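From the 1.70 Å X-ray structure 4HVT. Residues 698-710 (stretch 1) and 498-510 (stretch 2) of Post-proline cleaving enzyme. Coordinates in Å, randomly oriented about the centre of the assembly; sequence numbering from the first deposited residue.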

# COMPACT_ATOMS: atom_id res chain seq x y z
N LEU A 698 -20.33 1.42 2.26
CA LEU A 698 -19.87 0.04 2.31
C LEU A 698 -20.43 -0.74 3.51
O LEU A 698 -20.88 -1.89 3.36
CB LEU A 698 -18.33 -0.00 2.28
CG LEU A 698 -17.77 -1.42 2.09
CD1 LEU A 698 -16.62 -1.49 1.13
CD2 LEU A 698 -17.41 -1.93 3.47
N TYR A 699 -20.35 -0.12 4.67
CA TYR A 699 -20.80 -0.78 5.92
C TYR A 699 -22.33 -0.82 6.02
O TYR A 699 -22.85 -1.77 6.57
CB TYR A 699 -20.10 -0.23 7.18
CG TYR A 699 -18.76 -0.87 7.33
CD1 TYR A 699 -18.63 -2.17 7.80
CD2 TYR A 699 -17.63 -0.18 7.01
CE1 TYR A 699 -17.40 -2.76 7.90
CE2 TYR A 699 -16.40 -0.76 7.11
CZ TYR A 699 -16.28 -2.04 7.55
OH TYR A 699 -15.03 -2.62 7.65
N THR A 700 -23.03 0.11 5.38
CA THR A 700 -24.48 0.04 5.33
C THR A 700 -24.83 -1.16 4.47
O THR A 700 -25.68 -1.97 4.87
CB THR A 700 -25.10 1.36 4.82
OG1 THR A 700 -24.73 2.43 5.70
CG2 THR A 700 -26.63 1.23 4.75
N PHE A 701 -24.14 -1.32 3.33
CA PHE A 701 -24.38 -2.44 2.42
C PHE A 701 -24.26 -3.79 3.18
O PHE A 701 -25.10 -4.67 3.05
CB PHE A 701 -23.44 -2.36 1.18
CG PHE A 701 -23.34 -3.63 0.40
CD1 PHE A 701 -24.35 -4.01 -0.49
CD2 PHE A 701 -22.26 -4.45 0.55
CE1 PHE A 701 -24.22 -5.19 -1.21
CE2 PHE A 701 -22.15 -5.64 -0.14
CZ PHE A 701 -23.14 -6.01 -1.01
N PHE A 702 -23.19 -3.97 3.93
CA PHE A 702 -22.94 -5.25 4.57
C PHE A 702 -23.85 -5.46 5.72
O PHE A 702 -24.30 -6.57 5.96
CB PHE A 702 -21.47 -5.36 5.00
CG PHE A 702 -20.56 -5.84 3.89
CD1 PHE A 702 -20.75 -7.09 3.34
CD2 PHE A 702 -19.43 -5.08 3.51
CE1 PHE A 702 -19.92 -7.58 2.35
CE2 PHE A 702 -18.60 -5.56 2.53
CZ PHE A 702 -18.85 -6.81 1.94
N ALA A 703 -24.11 -4.39 6.47
CA ALA A 703 -24.96 -4.51 7.66
C ALA A 703 -26.35 -4.91 7.21
O ALA A 703 -27.00 -5.79 7.83
CB ALA A 703 -25.01 -3.21 8.39
N ASN A 704 -26.81 -4.31 6.12
CA ASN A 704 -28.14 -4.61 5.62
C ASN A 704 -28.23 -6.01 4.96
O ASN A 704 -29.22 -6.74 5.18
CB ASN A 704 -28.55 -3.52 4.64
CG ASN A 704 -29.91 -3.74 4.05
OD1 ASN A 704 -30.99 -3.35 4.64
ND2 ASN A 704 -29.93 -4.36 2.89
N ALA A 705 -27.21 -6.37 4.18
CA ALA A 705 -27.15 -7.66 3.50
C ALA A 705 -27.02 -8.86 4.46
O ALA A 705 -27.64 -9.93 4.21
CB ALA A 705 -26.02 -7.68 2.45
N LEU A 706 -26.30 -8.68 5.56
CA LEU A 706 -25.92 -9.80 6.41
C LEU A 706 -26.63 -9.75 7.72
O LEU A 706 -26.32 -10.54 8.60
CB LEU A 706 -24.39 -9.80 6.62
CG LEU A 706 -23.55 -9.78 5.33
CD1 LEU A 706 -22.05 -9.67 5.62
CD2 LEU A 706 -23.81 -10.98 4.42
N LYS A 707 -27.50 -8.74 7.89
CA LYS A 707 -28.37 -8.64 9.07
C LYS A 707 -27.61 -8.38 10.37
O LYS A 707 -27.90 -9.01 11.38
CB LYS A 707 -29.27 -9.91 9.16
N LEU A 708 -26.65 -7.46 10.33
CA LEU A 708 -25.95 -6.99 11.52
C LEU A 708 -26.96 -6.28 12.42
O LEU A 708 -27.70 -5.42 11.94
CB LEU A 708 -24.85 -6.01 11.14
CG LEU A 708 -23.85 -5.64 12.23
CD1 LEU A 708 -22.72 -6.64 12.38
CD2 LEU A 708 -23.23 -4.29 11.87
N LYS A 709 -26.98 -6.66 13.69
CA LYS A 709 -27.88 -6.09 14.68
C LYS A 709 -27.26 -4.82 15.21
O LYS A 709 -26.45 -4.87 16.14
CB LYS A 709 -28.05 -7.11 15.81
N ILE A 710 -27.63 -3.68 14.61
CA ILE A 710 -26.86 -2.43 14.72
C ILE A 710 -27.65 -1.26 15.32
O ILE A 710 -28.78 -1.41 15.78
CB ILE A 710 -26.32 -2.01 13.35
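Stretch 2, residues 498-510: RIKNEVWVKNAGV

Stretch 2 enters as a helix from Arg498 and continues as a turn and loop that reaches a strand residue at Val510. Its helix runs in broadly the same direction as the helix of stretch 1, with 35° between the N-to-C directions, a signed crossing angle of -35° and a closest axis approach of 11.4 Å. That wide spacing leaves room for large side chains between the axes. The pairing of nearest CA atoms fixes the register: Tyr699 CA lies 7.9 Å from Val503 CA, Leu708 CA 6.5 Å from Gly509 CA, and Ile710 CA 5.8 Å from Asn507 CA. The backbones therefore draw together where both have left their helices.

Arg498 does not touch stretch 1; its NE donates to Glu502 OE2 at 3.0 Å, forming a salt bridge one helical turn along its own stretch. Ile499 makes the first contact, its CB directed toward stretch 1 and its CG2 3.7 Å from Tyr699 CE2. Lys500, modelled only to CB, places that atom 4.1 Å from Tyr699 OH. Lys500 O accepts from Trp504 N at 3.0 Å, as in an alpha helix, and also from Val505 N at 3.0 Å; the latter, five residues on, marks the wider pi-type turn at 500-505. Asn501 and Glu502 lie out of reach.

Val503 also points toward stretch 1, with CG1 4.3 Å from Tyr699 CB. Together Ile499, Lys500, Val503 and Trp504 form the hole that receives the Tyr699 side chain.

Trp504, with chi1 at -163° (t), is the reciprocal knob and has the largest area covered by the opposing stretch, 119 Å². It sits among Tyr699, Phe702, Ala703 and Leu706: CE3 is 4.0 Å from Tyr699 CD1, CZ3 is 3.8 Å from Phe702 CB and 4.4 Å from Ala703 CB, and CH2 is 3.9 Å from Leu706 CD1. Phe702 O and Ala703 N meet the indole at its edge. Leu708, beyond the positive-phi residue Lys707, covers one face: its CD1 stands 3.7 Å from the centroid of the Trp504 six-membered ring and only 5° off the ring normal, a CH-pi contact. A weak bond from Trp504 NE1 to Val510 O, 3.1 Å, ties the indole to its own chain.

Val505 turns away and opens a type I turn ending at Ala508, closed by Ala508 N to Val505 O at 2.9 Å. Within it, Asn507 points toward stretch 1. Its ND2 donates to Val503 O at 2.9 Å, while its CB lies 3.9 Å from Leu708 CD2. Water 1 donates to Asn507 O at 2.8 Å and accepts from Lys709 N at 3.0 Å, a bridge between stretches that share no direct hydrogen bond among the modelled atoms.

Gly509 N approaches Leu708 CD1 to 3.7 Å. An ideal CB here would lie 2.3 Å from Trp504 NE1, a clash, and a tight 3.1 Å from Leu708 CD1. Val510 then leaves the contact.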

# COMPACT_ATOMS: atom_id res chain seq x y z
N ARG A 498 -9.84 0.31 13.75
CA ARG A 498 -10.83 0.94 14.56
C ARG A 498 -12.22 0.83 13.90
O ARG A 498 -13.21 0.55 14.57
CB ARG A 498 -10.45 2.38 14.79
CG ARG A 498 -11.20 2.97 15.91
CD ARG A 498 -10.63 4.31 16.32
NE ARG A 498 -11.68 4.92 17.08
CZ ARG A 498 -11.79 6.22 17.31
NH1 ARG A 498 -10.87 7.05 16.88
NH2 ARG A 498 -12.82 6.64 18.02
N ILE A 499 -12.29 1.06 12.59
CA ILE A 499 -13.58 1.03 11.95
C ILE A 499 -14.20 -0.38 12.02
O ILE A 499 -15.37 -0.53 12.35
CB ILE A 499 -13.52 1.47 10.46
CG1 ILE A 499 -13.06 2.92 10.31
CG2 ILE A 499 -14.89 1.29 9.84
CD1 ILE A 499 -14.14 3.94 10.66
N LYS A 500 -13.45 -1.40 11.65
CA LYS A 500 -14.00 -2.75 11.66
C LYS A 500 -14.34 -3.17 13.08
O LYS A 500 -15.40 -3.72 13.34
CB LYS A 500 -13.02 -3.75 11.01
N ASN A 501 -13.44 -2.90 14.04
CA ASN A 501 -13.71 -3.31 15.40
C ASN A 501 -14.92 -2.62 16.01
O ASN A 501 -15.72 -3.25 16.71
CB ASN A 501 -12.48 -3.03 16.30
CG ASN A 501 -11.35 -4.03 16.06
OD1 ASN A 501 -11.57 -5.12 15.52
ND2 ASN A 501 -10.14 -3.64 16.40
N GLU A 502 -15.05 -1.32 15.76
CA GLU A 502 -16.13 -0.56 16.39
C GLU A 502 -17.44 -0.63 15.63
O GLU A 502 -18.48 -0.70 16.23
CB GLU A 502 -15.74 0.88 16.57
CG GLU A 502 -14.53 1.07 17.46
CD GLU A 502 -14.69 2.26 18.34
OE1 GLU A 502 -15.52 2.13 19.29
OE2 GLU A 502 -13.99 3.28 18.10
N VAL A 503 -17.40 -0.59 14.31
CA VAL A 503 -18.63 -0.60 13.53
C VAL A 503 -19.15 -2.02 13.32
O VAL A 503 -20.35 -2.21 13.38
CB VAL A 503 -18.51 0.09 12.19
CG1 VAL A 503 -19.87 0.04 11.51
CG2 VAL A 503 -18.05 1.52 12.41
N TRP A 504 -18.25 -2.98 13.10
CA TRP A 504 -18.64 -4.35 12.82
C TRP A 504 -18.63 -5.24 14.09
O TRP A 504 -19.67 -5.74 14.47
CB TRP A 504 -17.79 -4.92 11.66
CG TRP A 504 -18.39 -6.17 11.03
CD1 TRP A 504 -17.97 -7.44 11.25
CD2 TRP A 504 -19.51 -6.25 10.17
NE1 TRP A 504 -18.76 -8.32 10.60
CE2 TRP A 504 -19.71 -7.62 9.90
CE3 TRP A 504 -20.38 -5.31 9.60
CZ2 TRP A 504 -20.75 -8.09 9.07
CZ3 TRP A 504 -21.41 -5.77 8.78
CH2 TRP A 504 -21.58 -7.15 8.53
N VAL A 505 -17.47 -5.40 14.74
CA VAL A 505 -17.28 -6.45 15.76
C VAL A 505 -17.99 -6.08 17.06
O VAL A 505 -18.59 -6.96 17.72
CB VAL A 505 -15.79 -6.76 16.04
CG1 VAL A 505 -15.66 -7.97 16.95
CG2 VAL A 505 -15.04 -7.07 14.73
N LYS A 506 -18.01 -4.80 17.38
CA LYS A 506 -18.77 -4.31 18.56
C LYS A 506 -20.28 -4.50 18.42
O LYS A 506 -21.01 -4.53 19.42
CB LYS A 506 -18.43 -2.84 18.83
CG LYS A 506 -19.15 -2.17 20.00
CD LYS A 506 -18.56 -0.78 20.21
CE LYS A 506 -18.96 -0.12 21.53
NZ LYS A 506 -18.12 1.11 21.72
N ASN A 507 -20.76 -4.61 17.19
CA ASN A 507 -22.14 -4.90 16.91
C ASN A 507 -22.38 -6.41 16.68
O ASN A 507 -23.43 -6.81 16.13
CB ASN A 507 -22.56 -4.01 15.73
CG ASN A 507 -22.82 -2.60 16.17
OD1 ASN A 507 -23.54 -2.39 17.15
ND2 ASN A 507 -22.31 -1.63 15.47
N ALA A 508 -21.40 -7.20 17.11
CA ALA A 508 -21.42 -8.67 17.19
C ALA A 508 -21.21 -9.35 15.82
O ALA A 508 -21.44 -10.55 15.68
CB ALA A 508 -22.66 -9.19 17.92
N GLY A 509 -20.71 -8.57 14.86
CA GLY A 509 -20.17 -9.15 13.62
C GLY A 509 -18.85 -9.83 13.88
O GLY A 509 -18.11 -9.47 14.82
N VAL A 510 -18.49 -10.76 13.00
CA VAL A 510 -17.23 -11.47 13.12
C VAL A 510 -16.38 -10.95 12.00
O VAL A 510 -16.88 -10.75 10.90
CB VAL A 510 -17.51 -12.99 12.92
CG1 VAL A 510 -16.23 -13.77 12.90
CG2 VAL A 510 -18.38 -13.52 14.07
O HOH W 1 -24.83 -8.57 14.52